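PDB 2Z1U: hydrogenase expression/formation protein HypE from Desulfovibrio vulgaris subsp. vulgaris, which binds ATP with magnesium ions and probably uses it in maturing [NiFe]-hydrogenases, in making the cyanide ligands of their metal centre. Local coordinates for residues 20-23 with 24-28; 29-33 with 34-38. All blocks are in the same frame, centred on the assembly; numbering follows the deposited sequence.

Interaction 1 (20-23 with 24-28); sequences HRLI and SDLFL. With ATP (adenosine-5'-triphosphate), chain D.
Both Ile23 and Phe27 turn their first torsions so that the side chain runs beside the backbone N (CG1 of Ile23 at chi1 -70°, CG of Phe27 at -64°), which sends both to the nucleotide side of helix 17-31. CG1 of Ile23 lies over adenine C8 of ATP, and CD1 reaches past the rim of the base toward the ribose, 3.2 Å from C8; the other branch, CG2, turns to ribose O4' and Leu28 CD1. Phe27 offers a ring face, with adenine N6 3.3 Å above its centre; the Leu22 side chain lies aslant to this ring, its CD1 nearest CE2 at 4.0 Å. Here the helix widens into a pi-type turn: Leu28 N bonds Ile23 O at 3.0 Å, almost straight, five residues back instead of four. Leu22 and Leu26 lie side by side, CD2 against CD2 at 3.6 Å; Leu26 also packs against helix 104-121, Leu22 against Tyr12. Ser24, small and polar, shares with His20 O a water that donates to that oxygen and also bonds Ser24 OG. Hydrogen bonds to ATP come from elsewhere, Thr127 and Gly128 N among them, so this helix contributes mainly shape and apolar contact, suited to a purine's flat face.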
# COMPACT_ATOMS: atom_id res chain seq x y z
N HIS A 20 -9.94 -1.50 -17.22
CA HIS A 20 -10.10 -2.93 -17.03
C HIS A 20 -9.22 -3.73 -17.99
O HIS A 20 -8.69 -4.78 -17.63
CB HIS A 20 -11.58 -3.35 -17.14
CG HIS A 20 -12.45 -2.76 -16.07
ND1 HIS A 20 -13.12 -1.57 -16.23
CD2 HIS A 20 -12.75 -3.19 -14.82
CE1 HIS A 20 -13.79 -1.29 -15.12
NE2 HIS A 20 -13.59 -2.26 -14.26
N ARG A 21 -9.05 -3.22 -19.21
CA ARG A 21 -8.15 -3.81 -20.20
C ARG A 21 -6.68 -3.81 -19.73
O ARG A 21 -6.00 -4.84 -19.78
CB ARG A 21 -8.29 -3.07 -21.53
CG ARG A 21 -7.69 -3.79 -22.72
CD ARG A 21 -8.37 -3.42 -24.06
NE ARG A 21 -8.48 -1.97 -24.32
CZ ARG A 21 -7.46 -1.13 -24.48
NH1 ARG A 21 -6.20 -1.55 -24.39
NH2 ARG A 21 -7.70 0.16 -24.71
N LEU A 22 -6.21 -2.66 -19.27
CA LEU A 22 -4.85 -2.56 -18.73
C LEU A 22 -4.64 -3.59 -17.61
O LEU A 22 -3.65 -4.31 -17.60
CB LEU A 22 -4.60 -1.16 -18.17
CG LEU A 22 -3.26 -0.42 -18.29
CD1 LEU A 22 -3.07 0.46 -17.09
CD2 LEU A 22 -2.02 -1.29 -18.55
N ILE A 23 -5.60 -3.65 -16.67
CA ILE A 23 -5.53 -4.57 -15.54
C ILE A 23 -5.46 -6.03 -16.01
O ILE A 23 -4.56 -6.76 -15.60
CB ILE A 23 -6.69 -4.35 -14.54
CG1 ILE A 23 -6.52 -3.02 -13.81
CG2 ILE A 23 -6.78 -5.50 -13.54
CD1 ILE A 23 -7.77 -2.60 -13.00
N SER A 24 -6.38 -6.46 -16.88
CA SER A 24 -6.35 -7.84 -17.37
C SER A 24 -5.18 -8.16 -18.30
O SER A 24 -4.52 -9.19 -18.14
CB SER A 24 -7.68 -8.26 -18.02
OG SER A 24 -8.66 -8.45 -16.99
N ASP A 25 -4.92 -7.28 -19.26
CA ASP A 25 -3.96 -7.60 -20.32
C ASP A 25 -2.50 -7.39 -19.91
O ASP A 25 -1.61 -7.97 -20.51
CB ASP A 25 -4.26 -6.82 -21.60
CG ASP A 25 -5.63 -7.16 -22.19
OD1 ASP A 25 -6.33 -8.07 -21.69
OD2 ASP A 25 -6.00 -6.50 -23.18
N LEU A 26 -2.26 -6.54 -18.91
CA LEU A 26 -0.89 -6.30 -18.47
C LEU A 26 -0.60 -6.89 -17.11
O LEU A 26 0.23 -7.80 -16.99
CB LEU A 26 -0.54 -4.81 -18.49
CG LEU A 26 0.89 -4.45 -18.05
CD1 LEU A 26 1.94 -5.05 -18.99
CD2 LEU A 26 1.06 -2.96 -17.94
N PHE A 27 -1.28 -6.38 -16.08
CA PHE A 27 -0.97 -6.74 -14.69
C PHE A 27 -1.25 -8.21 -14.40
O PHE A 27 -0.35 -8.92 -13.96
CB PHE A 27 -1.70 -5.82 -13.70
CG PHE A 27 -1.28 -4.38 -13.78
CD1 PHE A 27 0.04 -3.99 -13.47
CD2 PHE A 27 -2.20 -3.39 -14.13
CE1 PHE A 27 0.43 -2.65 -13.55
CE2 PHE A 27 -1.81 -2.04 -14.20
CZ PHE A 27 -0.50 -1.68 -13.92
N LEU A 28 -2.47 -8.66 -14.68
CA LEU A 28 -2.85 -10.07 -14.49
C LEU A 28 -2.00 -11.02 -15.32
O LEU A 28 -1.68 -12.12 -14.87
CB LEU A 28 -4.33 -10.30 -14.84
CG LEU A 28 -5.28 -10.27 -13.65
CD1 LEU A 28 -5.20 -8.93 -12.90
CD2 LEU A 28 -6.69 -10.60 -14.11
PG ATP D . -11.37 2.17 -7.16
O1G ATP D . -9.83 2.09 -7.17
O2G ATP D . -11.90 2.83 -8.39
O3G ATP D . -11.96 2.71 -5.87
PB ATP D . -11.62 -0.67 -6.57
O1B ATP D . -10.37 -0.37 -5.73
O2B ATP D . -12.77 -1.35 -5.89
O3B ATP D . -12.01 0.70 -7.30
PA ATP D . -10.03 -1.31 -8.84
O1A ATP D . -10.74 -0.72 -10.06
O2A ATP D . -8.94 -0.43 -8.32
O3A ATP D . -11.17 -1.69 -7.72
O5' ATP D . -9.52 -2.77 -9.12
C5' ATP D . -10.25 -3.71 -9.92
C4' ATP D . -9.53 -5.03 -9.82
O4' ATP D . -8.28 -4.88 -10.51
C3' ATP D . -9.20 -5.42 -8.39
O3' ATP D . -9.35 -6.85 -8.26
C2' ATP D . -7.72 -5.06 -8.22
O2' ATP D . -7.09 -5.97 -7.31
C1' ATP D . -7.17 -5.20 -9.65
N9 ATP D . -6.06 -4.25 -9.95
C8 ATP D . -6.16 -2.94 -10.21
N7 ATP D . -4.94 -2.41 -10.46
C5 ATP D . -4.06 -3.42 -10.32
C6 ATP D . -2.59 -3.57 -10.43
N6 ATP D . -1.83 -2.49 -10.72
N1 ATP D . -2.07 -4.78 -10.23
C2 ATP D . -2.80 -5.87 -9.93
N3 ATP D . -4.15 -5.80 -9.83
C4 ATP D . -4.79 -4.62 -10.01
O HOH W 1 -9.84 -6.02 -15.54

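Interaction 2 (29-33 with 34-38). With ATP (adenosine-5'-triphosphate), chain D.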
# COMPACT_ATOMS: atom_id res chain seq x y z
N ARG A 29 -1.64 -10.59 -16.52
CA ARG A 29 -0.84 -11.43 -17.41
C ARG A 29 0.50 -11.74 -16.76
O ARG A 29 0.92 -12.90 -16.69
CB ARG A 29 -0.65 -10.75 -18.76
CG ARG A 29 -0.17 -11.70 -19.85
CD ARG A 29 -0.09 -11.00 -21.20
NE ARG A 29 1.28 -10.52 -21.44
CZ ARG A 29 1.66 -9.24 -21.45
NH1 ARG A 29 0.79 -8.26 -21.25
NH2 ARG A 29 2.93 -8.95 -21.68
N HIS A 30 1.17 -10.71 -16.25
CA HIS A 30 2.48 -10.87 -15.62
C HIS A 30 2.46 -11.45 -14.21
O HIS A 30 3.40 -12.16 -13.81
CB HIS A 30 3.25 -9.55 -15.64
CG HIS A 30 3.80 -9.18 -16.98
ND1 HIS A 30 5.05 -9.57 -17.40
CD2 HIS A 30 3.27 -8.47 -18.00
CE1 HIS A 30 5.27 -9.12 -18.62
NE2 HIS A 30 4.20 -8.45 -19.01
N PHE A 31 1.41 -11.14 -13.44
CA PHE A 31 1.32 -11.57 -12.04
C PHE A 31 0.63 -12.94 -11.89
O PHE A 31 0.72 -13.57 -10.83
CB PHE A 31 0.61 -10.50 -11.19
CG PHE A 31 1.27 -9.13 -11.23
CD1 PHE A 31 2.61 -8.98 -11.61
CD2 PHE A 31 0.55 -7.99 -10.89
CE1 PHE A 31 3.21 -7.72 -11.65
CE2 PHE A 31 1.15 -6.72 -10.92
CZ PHE A 31 2.48 -6.60 -11.30
N ASP A 32 -0.04 -13.34 -12.98
CA ASP A 32 -0.67 -14.67 -13.20
C ASP A 32 -0.84 -15.57 -11.99
O ASP A 32 0.06 -16.35 -11.65
CB ASP A 32 0.09 -15.43 -14.31
CG ASP A 32 -0.81 -16.31 -15.15
OD1 ASP A 32 -1.94 -16.65 -14.71
OD2 ASP A 32 -0.39 -16.66 -16.27
N ASN A 33 -2.00 -15.46 -11.33
CA ASN A 33 -2.40 -16.36 -10.25
C ASN A 33 -3.91 -16.27 -10.02
O ASN A 33 -4.51 -15.24 -10.32
CB ASN A 33 -1.58 -16.10 -8.97
CG ASN A 33 -1.94 -14.79 -8.29
OD1 ASN A 33 -2.88 -14.74 -7.49
ND2 ASN A 33 -1.20 -13.73 -8.59
N PRO A 34 -4.53 -17.35 -9.51
CA PRO A 34 -6.00 -17.39 -9.44
C PRO A 34 -6.59 -16.57 -8.30
O PRO A 34 -7.80 -16.34 -8.29
CB PRO A 34 -6.31 -18.88 -9.27
CG PRO A 34 -5.12 -19.44 -8.61
CD PRO A 34 -3.92 -18.59 -8.98
N ILE A 35 -5.74 -16.14 -7.36
CA ILE A 35 -6.19 -15.22 -6.30
C ILE A 35 -6.42 -13.83 -6.88
O ILE A 35 -7.52 -13.30 -6.74
CB ILE A 35 -5.25 -15.18 -5.08
CG1 ILE A 35 -5.07 -16.59 -4.50
CG2 ILE A 35 -5.80 -14.20 -4.03
CD1 ILE A 35 -4.15 -16.66 -3.27
N LEU A 36 -5.40 -13.25 -7.50
CA LEU A 36 -5.56 -12.01 -8.30
C LEU A 36 -6.64 -12.12 -9.40
O LEU A 36 -7.42 -11.18 -9.61
CB LEU A 36 -4.22 -11.64 -8.97
CG LEU A 36 -4.22 -10.32 -9.75
CD1 LEU A 36 -4.69 -9.14 -8.87
CD2 LEU A 36 -2.86 -10.05 -10.36
N GLY A 37 -6.67 -13.26 -10.09
CA GLY A 37 -7.55 -13.47 -11.26
C GLY A 37 -9.02 -13.25 -10.93
O GLY A 37 -9.83 -12.94 -11.78
N THR A 38 -9.34 -13.39 -9.65
CA THR A 38 -10.69 -13.20 -9.15
C THR A 38 -11.25 -11.78 -9.47
O THR A 38 -12.45 -11.61 -9.72
CB THR A 38 -10.65 -13.54 -7.64
OG1 THR A 38 -11.79 -14.31 -7.29
CG2 THR A 38 -10.55 -12.32 -6.81
PG ATP D . -11.37 2.17 -7.16
O1G ATP D . -9.83 2.09 -7.17
O2G ATP D . -11.90 2.83 -8.39
O3G ATP D . -11.96 2.71 -5.87
PB ATP D . -11.62 -0.67 -6.57
O1B ATP D . -10.37 -0.37 -5.73
O2B ATP D . -12.77 -1.35 -5.89
O3B ATP D . -12.01 0.70 -7.30
PA ATP D . -10.03 -1.31 -8.84
O1A ATP D . -10.74 -0.72 -10.06
O2A ATP D . -8.94 -0.43 -8.32
O3A ATP D . -11.17 -1.69 -7.72
O5' ATP D . -9.52 -2.77 -9.12
C5' ATP D . -10.25 -3.71 -9.92
C4' ATP D . -9.53 -5.03 -9.82
O4' ATP D . -8.28 -4.88 -10.51
C3' ATP D . -9.20 -5.42 -8.39
O3' ATP D . -9.35 -6.85 -8.26
C2' ATP D . -7.72 -5.06 -8.22
O2' ATP D . -7.09 -5.97 -7.31
C1' ATP D . -7.17 -5.20 -9.65
N9 ATP D . -6.06 -4.25 -9.95
C8 ATP D . -6.16 -2.94 -10.21
N7 ATP D . -4.94 -2.41 -10.46
C5 ATP D . -4.06 -3.42 -10.32
C6 ATP D . -2.59 -3.57 -10.43
N6 ATP D . -1.83 -2.49 -10.72
N1 ATP D . -2.07 -4.78 -10.23
C2 ATP D . -2.80 -5.87 -9.93
N3 ATP D . -4.15 -5.80 -9.83
C4 ATP D . -4.79 -4.62 -10.01
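Asn33 OD1 takes two backbone N-H groups at once, Leu36 N at 2.9 Å on a nearly straight line and Ile35 N at 3.2 Å in a weak, bent bond. This makes Asn33 the N-cap of the short, weakly bonded helix about 34-37: its oxygen satisfies amides that have no preceding turn to bond to. Chi1 of 71° sets the amide between its own backbone N and carbonyl carbon, folded over the first turn, and Leu36 N approaches from above the plane of the side-chain carbonyl. The other end of the amide is held as well. ND2 donates to Phe31 O at 3.0 Å, close to its own amide plane, and to Ile125 O of strand 124-133, so the buried group is fixed in rotation by donors and acceptors at both ends. Asn33 O then receives Gly37 N at 2.9 Å, in the carbonyl plane, and closes the turn; glycine brings its N in with no side chain beside that oxygen. Pro34 suits the first helical position, where its ring restrains phi and a missing N-H costs nothing. Asp32, with positive phi, breaks away from helix 17-31 and lets the chain swing round. Across the bend Leu36, its CG anti to the backbone N (chi1 -176°), packs CD2 on Phe31 CB at 3.6 Å and sends CD1 to adenine N3 of ATP at 3.5 Å. Phe31 presents the edge of its ring to adenine N1, CE2 lying 3.8 Å away. Phe31 also packs on Met114 of helix 104-121 and Cys94 of strand 87-99, and Ile35 reaches Tyr91 and Val126, so the turn ties the end of helix 17-31 to strands 87-99 and 124-133, and to strand 43-46.

Interactions 1 and 2 follow one another along the chain, their centres about 10 Å apart, and together they line one face and one edge of the nucleoside of a single ATP. The 20-28 part supplies the surface over adenine and ribose, whereas 29-38 meets the N1 and N3 side of the base. They are joined by Leu28, whose CD1 packs on Leu36 CG at 3.6 Å and whose CD2 lies 4.1 Å from Gly37 CA, so Leu28 of the pi-type turn packs directly against the capped turn. A bound magnesium ion lies about 7 Å from the Ile23 side chain, and the Leu36 side chain is about 11 Å from one. Thr222 and Arg223 of the second subunit also hydrogen-bond this ATP, placing the pocket at the dimer interface.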